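Local coordinates for ESX secretion system protein EccC (Thermomonospora curvata, PDB 4NH0) that forms the cytoplasmic ATPase part of a type VII (ESX) secretion system that exports proteins such as EsxA and EsxB, and might be its translocase subunit, at residues E688-L694 and F765-V771; I282-A286 and V516-A521; S474-R480 and N505-A511. All coordinates share one frame; numbering follows the deposited sequence.

Contact 1: residues E688-L694 and F765-V771; sequences EVQFYCL and FGDVFLV
Strands 689-694 and 767-771 run parallel, 13° apart, with D767, F769 and V771 each bonding through both N and O to the residues flanking their partners V689, F691 and C693; at one end D767 N reaches E688 O (2.9 Å). On the face carrying Q690, the side chain takes CG beside the backbone N and then bends at chi2 (86°), which swings the amide over to the other chain. There Q690 OE1 accepts G766 N at 2.8 Å in a nearly straight bond (168°), while NE2 goes to P686 O. The F765 ring turns its edge to this amide oxygen and to Y692, with Y692 OH 3.3 Å from F765 CE1; that hydroxyl bonds to P898 O. V768 CG1 abuts the edge of the tyrosine ring, 3.6 Å from Y692 CD1. With an alanine in place of Q690, G766 N would probably lose this acceptor, P686 O its amide partner, and the loop before strand 767-771 would be less firmly held. On the opposite face the rings of F691 and F769 lie side by side, nearly parallel but slid apart, centroids 5.2 Å from each other, and V689 CG1 meets the F769 edge at CE1 (3.8 Å). Helix 669-683 packs on F691, F769 and V771, helix 719-742 on Y692, F765 and V768, and strand 710-714 pairs with the far edge of 689-694.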
loop_
_atom_site.group_PDB
_atom_site.type_symbol
_atom_site.label_atom_id
_atom_site.label_comp_id
_atom_site.label_asym_id
_atom_site.label_seq_id
_atom_site.Cartn_x
_atom_site.Cartn_y
_atom_site.Cartn_z
ATOM N N GLU A 688 19.910 7.407 -2.741
ATOM C CA GLU A 688 19.173 7.102 -3.960
ATOM C C GLU A 688 17.680 7.350 -3.785
ATOM O O GLU A 688 16.993 7.728 -4.732
ATOM C CB GLU A 688 19.423 5.654 -4.385
ATOM C CG GLU A 688 20.834 5.391 -4.884
ATOM C CD GLU A 688 21.088 3.928 -5.183
ATOM O OE1 GLU A 688 21.808 3.637 -6.159
ATOM O OE2 GLU A 688 20.577 3.068 -4.436
ATOM N N VAL A 689 17.182 7.133 -2.572
ATOM C CA VAL A 689 15.777 7.380 -2.267
ATOM C C VAL A 689 15.616 8.112 -0.938
ATOM O O VAL A 689 16.419 7.943 -0.023
ATOM C CB VAL A 689 14.962 6.070 -2.215
ATOM C CG1 VAL A 689 14.880 5.433 -3.592
ATOM C CG2 VAL A 689 15.564 5.106 -1.211
ATOM N N GLN A 690 14.576 8.936 -0.843
ATOM C CA GLN A 690 14.244 9.619 0.401
ATOM C C GLN A 690 12.739 9.579 0.636
ATOM O O GLN A 690 11.958 9.638 -0.311
ATOM C CB GLN A 690 14.737 11.067 0.384
ATOM C CG GLN A 690 16.249 11.218 0.402
ATOM C CD GLN A 690 16.856 11.162 -0.981
ATOM O OE1 GLN A 690 16.284 11.670 -1.942
ATOM N NE2 GLN A 690 18.023 10.541 -1.090
ATOM N N PHE A 691 12.336 9.477 1.898
ATOM C CA PHE A 691 10.922 9.373 2.239
ATOM C C PHE A 691 10.495 10.448 3.230
ATOM O O PHE A 691 11.158 10.678 4.238
ATOM C CB PHE A 691 10.612 7.989 2.811
ATOM C CG PHE A 691 10.946 6.861 1.881
ATOM C CD1 PHE A 691 12.205 6.287 1.891
ATOM C CD2 PHE A 691 10.000 6.373 0.997
ATOM C CE1 PHE A 691 12.514 5.249 1.035
ATOM C CE2 PHE A 691 10.304 5.337 0.139
ATOM C CZ PHE A 691 11.563 4.774 0.158
ATOM N N TYR A 692 9.379 11.101 2.931
ATOM C CA TYR A 692 8.821 12.118 3.811
ATOM C C TYR A 692 7.337 11.844 4.015
ATOM O O TYR A 692 6.545 11.923 3.076
ATOM C CB TYR A 692 9.059 13.513 3.236
ATOM C CG TYR A 692 10.527 13.820 3.052
ATOM C CD1 TYR A 692 11.182 13.498 1.873
ATOM C CD2 TYR A 692 11.262 14.412 4.068
ATOM C CE1 TYR A 692 12.526 13.766 1.707
ATOM C CE2 TYR A 692 12.605 14.685 3.910
ATOM C CZ TYR A 692 13.231 14.359 2.729
ATOM O OH TYR A 692 14.568 14.629 2.570
ATOM N N CYS A 693 6.969 11.516 5.248
ATOM C CA CYS A 693 5.666 10.925 5.518
ATOM C C CYS A 693 4.704 11.837 6.267
ATOM O O CYS A 693 5.103 12.628 7.120
ATOM C CB CYS A 693 5.845 9.629 6.307
ATOM S SG CYS A 693 7.075 8.510 5.610
ATOM N N LEU A 694 3.427 11.711 5.925
ATOM C CA LEU A 694 2.347 12.366 6.646
ATOM C C LEU A 694 1.440 11.288 7.220
ATOM O O LEU A 694 0.487 10.862 6.570
ATOM C CB LEU A 694 1.557 13.302 5.729
ATOM C CG LEU A 694 2.010 14.756 5.575
ATOM C CD1 LEU A 694 3.474 14.855 5.203
ATOM C CD2 LEU A 694 1.157 15.459 4.536
ATOM N N PHE A 765 19.510 15.426 -3.341
ATOM C CA PHE A 765 18.412 14.472 -3.273
ATOM C C PHE A 765 18.515 13.434 -4.379
ATOM O O PHE A 765 19.228 13.629 -5.362
ATOM C CB PHE A 765 17.064 15.190 -3.377
ATOM C CG PHE A 765 16.732 16.049 -2.193
ATOM C CD1 PHE A 765 16.105 15.509 -1.086
ATOM C CD2 PHE A 765 17.030 17.398 -2.196
ATOM C CE1 PHE A 765 15.794 16.296 -0.000
ATOM C CE2 PHE A 765 16.718 18.190 -1.112
ATOM C CZ PHE A 765 16.101 17.638 -0.013
ATOM N N GLY A 766 17.793 12.333 -4.213
ATOM C CA GLY A 766 17.661 11.335 -5.257
ATOM C C GLY A 766 16.217 11.283 -5.711
ATOM O O GLY A 766 15.668 12.287 -6.162
ATOM N N ASP A 767 15.597 10.113 -5.593
ATOM C CA ASP A 767 14.165 9.985 -5.829
ATOM C C ASP A 767 13.412 10.208 -4.528
ATOM O O ASP A 767 13.533 9.423 -3.591
ATOM C CB ASP A 767 13.824 8.615 -6.412
ATOM C CG ASP A 767 14.150 8.511 -7.885
ATOM O OD1 ASP A 767 15.300 8.165 -8.218
ATOM O OD2 ASP A 767 13.254 8.774 -8.712
ATOM N N VAL A 768 12.637 11.284 -4.473
ATOM C CA VAL A 768 11.930 11.649 -3.253
ATOM C C VAL A 768 10.507 11.109 -3.252
ATOM O O VAL A 768 9.788 11.227 -4.242
ATOM C CB VAL A 768 11.901 13.172 -3.068
ATOM C CG1 VAL A 768 11.285 13.533 -1.731
ATOM C CG2 VAL A 768 13.304 13.729 -3.164
ATOM N N PHE A 769 10.110 10.510 -2.134
ATOM C CA PHE A 769 8.775 9.942 -1.996
ATOM C C PHE A 769 7.988 10.644 -0.898
ATOM O O PHE A 769 8.383 10.630 0.268
ATOM C CB PHE A 769 8.860 8.444 -1.703
ATOM C CG PHE A 769 9.441 7.638 -2.827
ATOM C CD1 PHE A 769 10.811 7.484 -2.952
ATOM C CD2 PHE A 769 8.619 7.026 -3.754
ATOM C CE1 PHE A 769 11.346 6.743 -3.986
ATOM C CE2 PHE A 769 9.150 6.284 -4.789
ATOM C CZ PHE A 769 10.515 6.142 -4.904
ATOM N N LEU A 770 6.877 11.264 -1.278
ATOM C CA LEU A 770 5.989 11.908 -0.317
ATOM C C LEU A 770 4.844 10.972 0.045
ATOM O O LEU A 770 3.988 10.674 -0.786
ATOM C CB LEU A 770 5.447 13.222 -0.879
ATOM C CG LEU A 770 4.446 13.972 -0.002
ATOM C CD1 LEU A 770 5.096 14.407 1.297
ATOM C CD2 LEU A 770 3.877 15.168 -0.744
ATOM N N VAL A 771 4.832 10.509 1.291
ATOM C CA VAL A 771 3.849 9.526 1.728
ATOM C C VAL A 771 2.747 10.146 2.580
ATOM O O VAL A 771 3.020 10.833 3.563
ATOM C CB VAL A 771 4.515 8.395 2.529
ATOM C CG1 VAL A 771 3.503 7.311 2.852
ATOM C CG2 VAL A 771 5.683 7.815 1.753
#

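Contact 2: residues I282-A286 and V516-A521; sequences IGLDA and VRFKAA
I282 lays its CD1 methyl over one face of the F518 ring, toward the rim, in a CH-pi contact 4.2 Å from the ring centroid; the nearest ring atom is F518 CE1, 3.9 Å from I282 CD1. The two side chains cross at about a right angle. I282 CG1 sits between the backbone N and the carbonyl carbon (chi1 63°), and from there the extended branch carries CD1 out to the ring. F518 CB lies 3.3 Å from L284 O. L291, on strand 290-294, also touches this ring. Strands 282-284 and 518-520 run antiparallel but splayed, at 131°. A521 N donates to I282 O at 2.9 Å and K519 N to L284 O, whereas the return bond from L284 N to K519 O is weak at 3.3 Å. G283 faces A520 as a non-hydrogen-bonded pair, and with no side chain on the glycine the chains come close, G283 CA to A520 CA being 4.2 Å. This is the antiparallel part of the mixed sheet of the first FtsK ATPase domain, where the last strand of the sheet, 518-520, is inserted between 279-284 and 505-510. The CB of A520 comes to about 7 Å from G316 of the predicted ATP-binding loop, and A521 O bonds to T323 OG1 of the helix that follows this loop. At the other end D285 CB meets V516 CG1 at 4.0 Å, while D285 OD1 accepts a bond from G288 N, just ahead in the chain.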
loop_
_atom_site.group_PDB
_atom_site.type_symbol
_atom_site.label_atom_id
_atom_site.label_comp_id
_atom_site.label_asym_id
_atom_site.label_seq_id
_atom_site.Cartn_x
_atom_site.Cartn_y
_atom_site.Cartn_z
ATOM N N ILE A 282 -10.568 -54.844 -6.168
ATOM C CA ILE A 282 -11.203 -54.058 -5.118
ATOM C C ILE A 282 -11.907 -54.959 -4.111
ATOM O O ILE A 282 -12.268 -54.520 -3.021
ATOM C CB ILE A 282 -12.217 -53.055 -5.694
ATOM C CG1 ILE A 282 -13.359 -53.794 -6.392
ATOM C CG2 ILE A 282 -11.532 -52.096 -6.651
ATOM C CD1 ILE A 282 -14.387 -52.877 -7.017
ATOM N N GLY A 283 -12.095 -56.221 -4.482
ATOM C CA GLY A 283 -12.761 -57.176 -3.617
ATOM C C GLY A 283 -13.076 -58.483 -4.317
ATOM O O GLY A 283 -12.539 -58.770 -5.386
ATOM N N LEU A 284 -13.955 -59.273 -3.711
ATOM C CA LEU A 284 -14.325 -60.579 -4.247
ATOM C C LEU A 284 -15.790 -60.606 -4.664
ATOM O O LEU A 284 -16.618 -59.925 -4.064
ATOM C CB LEU A 284 -14.059 -61.670 -3.212
ATOM C CG LEU A 284 -12.635 -61.761 -2.668
ATOM C CD1 LEU A 284 -12.591 -62.633 -1.427
ATOM C CD2 LEU A 284 -11.697 -62.301 -3.731
ATOM N N ASP A 285 -16.110 -61.394 -5.686
ATOM C CA ASP A 285 -17.497 -61.539 -6.109
ATOM C C ASP A 285 -18.179 -62.671 -5.349
ATOM O O ASP A 285 -17.693 -63.111 -4.308
ATOM C CB ASP A 285 -17.592 -61.773 -7.623
ATOM C CG ASP A 285 -16.822 -62.999 -8.090
ATOM O OD1 ASP A 285 -16.445 -63.847 -7.255
ATOM O OD2 ASP A 285 -16.599 -63.118 -9.312
ATOM N N ALA A 286 -19.303 -63.141 -5.878
ATOM C CA ALA A 286 -20.065 -64.205 -5.236
ATOM C C ALA A 286 -19.322 -65.536 -5.288
ATOM O O ALA A 286 -19.248 -66.253 -4.290
ATOM C CB ALA A 286 -21.431 -64.338 -5.887
ATOM N N VAL A 516 -22.357 -57.061 -11.108
ATOM C CA VAL A 516 -21.533 -57.999 -10.365
ATOM C C VAL A 516 -21.471 -57.573 -8.907
ATOM O O VAL A 516 -20.726 -56.660 -8.555
ATOM C CB VAL A 516 -20.105 -58.092 -10.935
ATOM C CG1 VAL A 516 -19.282 -59.089 -10.137
ATOM C CG2 VAL A 516 -20.137 -58.485 -12.403
ATOM N N ARG A 517 -22.266 -58.219 -8.062
ATOM C CA ARG A 517 -22.215 -57.929 -6.638
ATOM C C ARG A 517 -20.890 -58.401 -6.071
ATOM O O ARG A 517 -20.444 -59.513 -6.352
ATOM C CB ARG A 517 -23.372 -58.585 -5.882
ATOM C CG ARG A 517 -23.212 -58.489 -4.370
ATOM C CD ARG A 517 -24.495 -58.781 -3.617
ATOM N NE ARG A 517 -24.266 -58.772 -2.174
ATOM C CZ ARG A 517 -25.219 -58.928 -1.262
ATOM N NH1 ARG A 517 -26.478 -59.103 -1.638
ATOM N NH2 ARG A 517 -24.913 -58.905 0.028
ATOM N N PHE A 518 -20.261 -57.546 -5.278
ATOM C CA PHE A 518 -18.975 -57.868 -4.686
ATOM C C PHE A 518 -18.927 -57.456 -3.229
ATOM O O PHE A 518 -19.907 -56.954 -2.680
ATOM C CB PHE A 518 -17.844 -57.182 -5.450
ATOM C CG PHE A 518 -17.852 -55.683 -5.326
ATOM C CD1 PHE A 518 -17.054 -55.045 -4.391
ATOM C CD2 PHE A 518 -18.657 -54.912 -6.147
ATOM C CE1 PHE A 518 -17.061 -53.671 -4.277
ATOM C CE2 PHE A 518 -18.667 -53.538 -6.038
ATOM C CZ PHE A 518 -17.868 -52.916 -5.102
ATOM N N LYS A 519 -17.773 -57.666 -2.612
ATOM C CA LYS A 519 -17.544 -57.170 -1.269
ATOM C C LYS A 519 -16.132 -56.614 -1.161
ATOM O O LYS A 519 -15.153 -57.343 -1.312
ATOM C CB LYS A 519 -17.773 -58.266 -0.236
ATOM C CG LYS A 519 -18.038 -57.691 1.123
ATOM C CD LYS A 519 -18.503 -58.714 2.121
ATOM C CE LYS A 519 -18.862 -57.998 3.398
ATOM N NZ LYS A 519 -17.906 -56.884 3.635
ATOM N N ALA A 520 -16.038 -55.315 -0.902
ATOM C CA ALA A 520 -14.761 -54.614 -0.922
ATOM C C ALA A 520 -13.799 -55.112 0.150
ATOM O O ALA A 520 -14.211 -55.518 1.235
ATOM C CB ALA A 520 -14.985 -53.120 -0.764
ATOM N N ALA A 521 -12.511 -55.080 -0.173
ATOM C CA ALA A 521 -11.468 -55.406 0.788
ATOM C C ALA A 521 -11.214 -54.207 1.688
ATOM O O ALA A 521 -11.672 -53.102 1.399
ATOM C CB ALA A 521 -10.194 -55.821 0.075
#

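Contact 3: residues S474-R480 and N505-A511; sequences SYRIGLR and NGYLKFA
R476, Y507 and L508 bury the largest areas where strands 474-479 and 505-510 run antiparallel, at 158°. R476 and K509 form a hydrogen-bonded pair: R476 N gives to K509 O at 2.9 Å, and K509 N returns to R476 O. It is the base of the arginine that meets the other strand, with R476 CB 4.1 Å from K509 O; the chain then extends away, and its guanidinium makes a salt bridge with D470. Two residues on, G478 and Y507 repeat the pairing, with Y507 N to G478 O at 2.8 Å, and the edge of the tyrosine ring approaches the same oxygen. L508 is on the opposite face, where chi1 near 180° (-173°) and a bend at chi2 together set CD2 against the neighbouring strand, 3.6 Å from I477 CG1; the two side chains cross obliquely. On that face I477 also touches L293, F518 and L320 of helix 317-329. Farther along, L479 CD2 rests 3.5 Å from N505 O, and L479 also touches K317. Beyond this R480 NH2 bonds to T313 O. Strand 474-479 pairs on its far side with 306-310, the strand leading into the predicted Walker A loop, an arrangement belonging to the P-loop ATPase fold of FtsK domains.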
loop_
_atom_site.group_PDB
_atom_site.type_symbol
_atom_site.label_atom_id
_atom_site.label_comp_id
_atom_site.label_asym_id
_atom_site.label_seq_id
_atom_site.Cartn_x
_atom_site.Cartn_y
_atom_site.Cartn_z
ATOM N N SER A 474 -18.370 -44.185 -17.544
ATOM C CA SER A 474 -18.448 -45.553 -18.039
ATOM C C SER A 474 -18.835 -46.538 -16.943
ATOM O O SER A 474 -19.949 -47.060 -16.938
ATOM C CB SER A 474 -17.117 -45.965 -18.664
ATOM O OG SER A 474 -16.665 -44.986 -19.582
ATOM N N TYR A 475 -17.916 -46.796 -16.019
ATOM C CA TYR A 475 -18.183 -47.740 -14.941
ATOM C C TYR A 475 -18.928 -47.067 -13.798
ATOM O O TYR A 475 -18.763 -45.873 -13.555
ATOM C CB TYR A 475 -16.884 -48.372 -14.430
ATOM C CG TYR A 475 -15.902 -47.413 -13.788
ATOM C CD1 TYR A 475 -14.993 -46.701 -14.557
ATOM C CD2 TYR A 475 -15.867 -47.241 -12.411
ATOM C CE1 TYR A 475 -14.087 -45.836 -13.978
ATOM C CE2 TYR A 475 -14.964 -46.374 -11.822
ATOM C CZ TYR A 475 -14.078 -45.675 -12.611
ATOM O OH TYR A 475 -13.178 -44.812 -12.034
ATOM N N ARG A 476 -19.762 -47.836 -13.107
ATOM C CA ARG A 476 -20.549 -47.307 -12.003
ATOM C C ARG A 476 -20.530 -48.265 -10.819
ATOM O O ARG A 476 -20.941 -49.418 -10.938
ATOM C CB ARG A 476 -21.988 -47.041 -12.454
ATOM C CG ARG A 476 -22.122 -45.919 -13.474
ATOM C CD ARG A 476 -23.572 -45.667 -13.847
ATOM N NE ARG A 476 -23.713 -44.642 -14.875
ATOM C CZ ARG A 476 -24.860 -44.315 -15.460
ATOM N NH1 ARG A 476 -25.987 -44.928 -15.119
ATOM N NH2 ARG A 476 -24.883 -43.367 -16.388
ATOM N N ILE A 477 -20.039 -47.784 -9.683
ATOM C CA ILE A 477 -19.994 -48.591 -8.472
ATOM C C ILE A 477 -21.095 -48.165 -7.512
ATOM O O ILE A 477 -21.073 -47.056 -6.980
ATOM C CB ILE A 477 -18.635 -48.482 -7.762
ATOM C CG1 ILE A 477 -17.516 -48.980 -8.675
ATOM C CG2 ILE A 477 -18.648 -49.273 -6.466
ATOM C CD1 ILE A 477 -16.163 -49.030 -8.011
ATOM N N GLY A 478 -22.058 -49.053 -7.294
ATOM C CA GLY A 478 -23.181 -48.749 -6.433
ATOM C C GLY A 478 -23.169 -49.528 -5.134
ATOM O O GLY A 478 -23.472 -50.720 -5.110
ATOM N N LEU A 479 -22.813 -48.851 -4.049
ATOM C CA LEU A 479 -22.918 -49.436 -2.721
ATOM C C LEU A 479 -24.356 -49.312 -2.236
ATOM O O LEU A 479 -25.261 -49.064 -3.031
ATOM C CB LEU A 479 -21.958 -48.755 -1.747
ATOM C CG LEU A 479 -20.489 -48.730 -2.168
ATOM C CD1 LEU A 479 -19.632 -48.120 -1.075
ATOM C CD2 LEU A 479 -20.008 -50.128 -2.512
ATOM N N ARG A 480 -24.571 -49.479 -0.937
ATOM C CA ARG A 480 -25.913 -49.354 -0.384
ATOM C C ARG A 480 -26.405 -47.915 -0.488
ATOM O O ARG A 480 -25.885 -47.022 0.181
ATOM C CB ARG A 480 -25.949 -49.824 1.070
ATOM C CG ARG A 480 -27.320 -49.711 1.711
ATOM C CD ARG A 480 -27.342 -50.353 3.084
ATOM N NE ARG A 480 -26.272 -49.847 3.937
ATOM C CZ ARG A 480 -26.278 -48.646 4.506
ATOM N NH1 ARG A 480 -27.297 -47.822 4.308
ATOM N NH2 ARG A 480 -25.263 -48.268 5.269
ATOM N N ASN A 505 -20.478 -54.211 0.930
ATOM C CA ASN A 505 -21.252 -54.769 -0.171
ATOM C C ASN A 505 -21.622 -53.714 -1.206
ATOM O O ASN A 505 -21.886 -52.562 -0.863
ATOM C CB ASN A 505 -22.515 -55.446 0.361
ATOM C CG ASN A 505 -22.207 -56.628 1.261
ATOM O OD1 ASN A 505 -22.140 -57.768 0.805
ATOM N ND2 ASN A 505 -22.016 -56.358 2.546
ATOM N N GLY A 506 -21.637 -54.113 -2.473
ATOM C CA GLY A 506 -21.975 -53.207 -3.553
ATOM C C GLY A 506 -22.046 -53.904 -4.898
ATOM O O GLY A 506 -21.745 -55.091 -5.006
ATOM N N TYR A 507 -22.453 -53.163 -5.923
ATOM C CA TYR A 507 -22.527 -53.699 -7.277
ATOM C C TYR A 507 -21.572 -52.960 -8.207
ATOM O O TYR A 507 -21.060 -51.894 -7.865
ATOM C CB TYR A 507 -23.956 -53.611 -7.817
ATOM C CG TYR A 507 -24.939 -54.527 -7.125
ATOM C CD1 TYR A 507 -25.191 -55.802 -7.612
ATOM C CD2 TYR A 507 -25.620 -54.114 -5.988
ATOM C CE1 TYR A 507 -26.091 -56.642 -6.983
ATOM C CE2 TYR A 507 -26.521 -54.947 -5.354
ATOM C CZ TYR A 507 -26.752 -56.210 -5.855
ATOM O OH TYR A 507 -27.648 -57.042 -5.226
ATOM N N LEU A 508 -21.338 -53.532 -9.383
ATOM C CA LEU A 508 -20.442 -52.935 -10.365
ATOM C C LEU A 508 -21.017 -53.103 -11.766
ATOM O O LEU A 508 -20.994 -54.197 -12.327
ATOM C CB LEU A 508 -19.047 -53.564 -10.267
ATOM C CG LEU A 508 -17.877 -52.995 -11.081
ATOM C CD1 LEU A 508 -17.768 -53.651 -12.449
ATOM C CD2 LEU A 508 -17.991 -51.488 -11.221
ATOM N N LYS A 509 -21.536 -52.017 -12.326
ATOM C CA LYS A 509 -22.122 -52.061 -13.659
ATOM C C LYS A 509 -21.223 -51.380 -14.680
ATOM O O LYS A 509 -20.643 -50.330 -14.410
ATOM C CB LYS A 509 -23.504 -51.405 -13.665
ATOM C CG LYS A 509 -24.347 -51.756 -14.886
ATOM C CD LYS A 509 -25.087 -53.064 -14.669
ATOM C CE LYS A 509 -25.827 -53.527 -15.914
ATOM N NZ LYS A 509 -26.112 -52.414 -16.857
ATOM N N PHE A 510 -21.107 -51.992 -15.853
ATOM C CA PHE A 510 -20.383 -51.391 -16.964
ATOM C C PHE A 510 -21.034 -51.756 -18.292
ATOM O O PHE A 510 -21.215 -52.933 -18.602
ATOM C CB PHE A 510 -18.915 -51.823 -16.959
ATOM C CG PHE A 510 -18.250 -51.716 -18.303
ATOM C CD1 PHE A 510 -18.161 -50.496 -18.957
ATOM C CD2 PHE A 510 -17.709 -52.836 -18.911
ATOM C CE1 PHE A 510 -17.555 -50.401 -20.195
ATOM C CE2 PHE A 510 -17.097 -52.744 -20.147
ATOM C CZ PHE A 510 -17.019 -51.524 -20.788
ATOM N N ALA A 511 -21.377 -50.727 -19.062
ATOM C CA ALA A 511 -21.979 -50.873 -20.385
ATOM C C ALA A 511 -23.231 -51.754 -20.372
ATOM O O ALA A 511 -24.208 -51.440 -19.693
ATOM C CB ALA A 511 -20.954 -51.416 -21.373
#

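How the contacts relate
Contacts 2 and 3 belong to one sheet, that of the first FtsK domain, with centres about 11 Å apart. Strand 518-520 joins them: F518 N bonds to G506 O, and R517 NH2 to N505 OD1. The order across the sheet is 279-284, 518-520, 505-510, 473-479. Along the chain 282-286 comes first, then both segments of contact 3, then 516-521, which brings the chain back beside 282-286. Contact 1 follows in the second FtsK domain, its centre about 70 Å from contact 3 and 74 Å from contact 2. The two sheets share one strand order, so contact 1 represents the parallel core and contacts 2 and 3 the antiparallel part of the same repeated ATPase design.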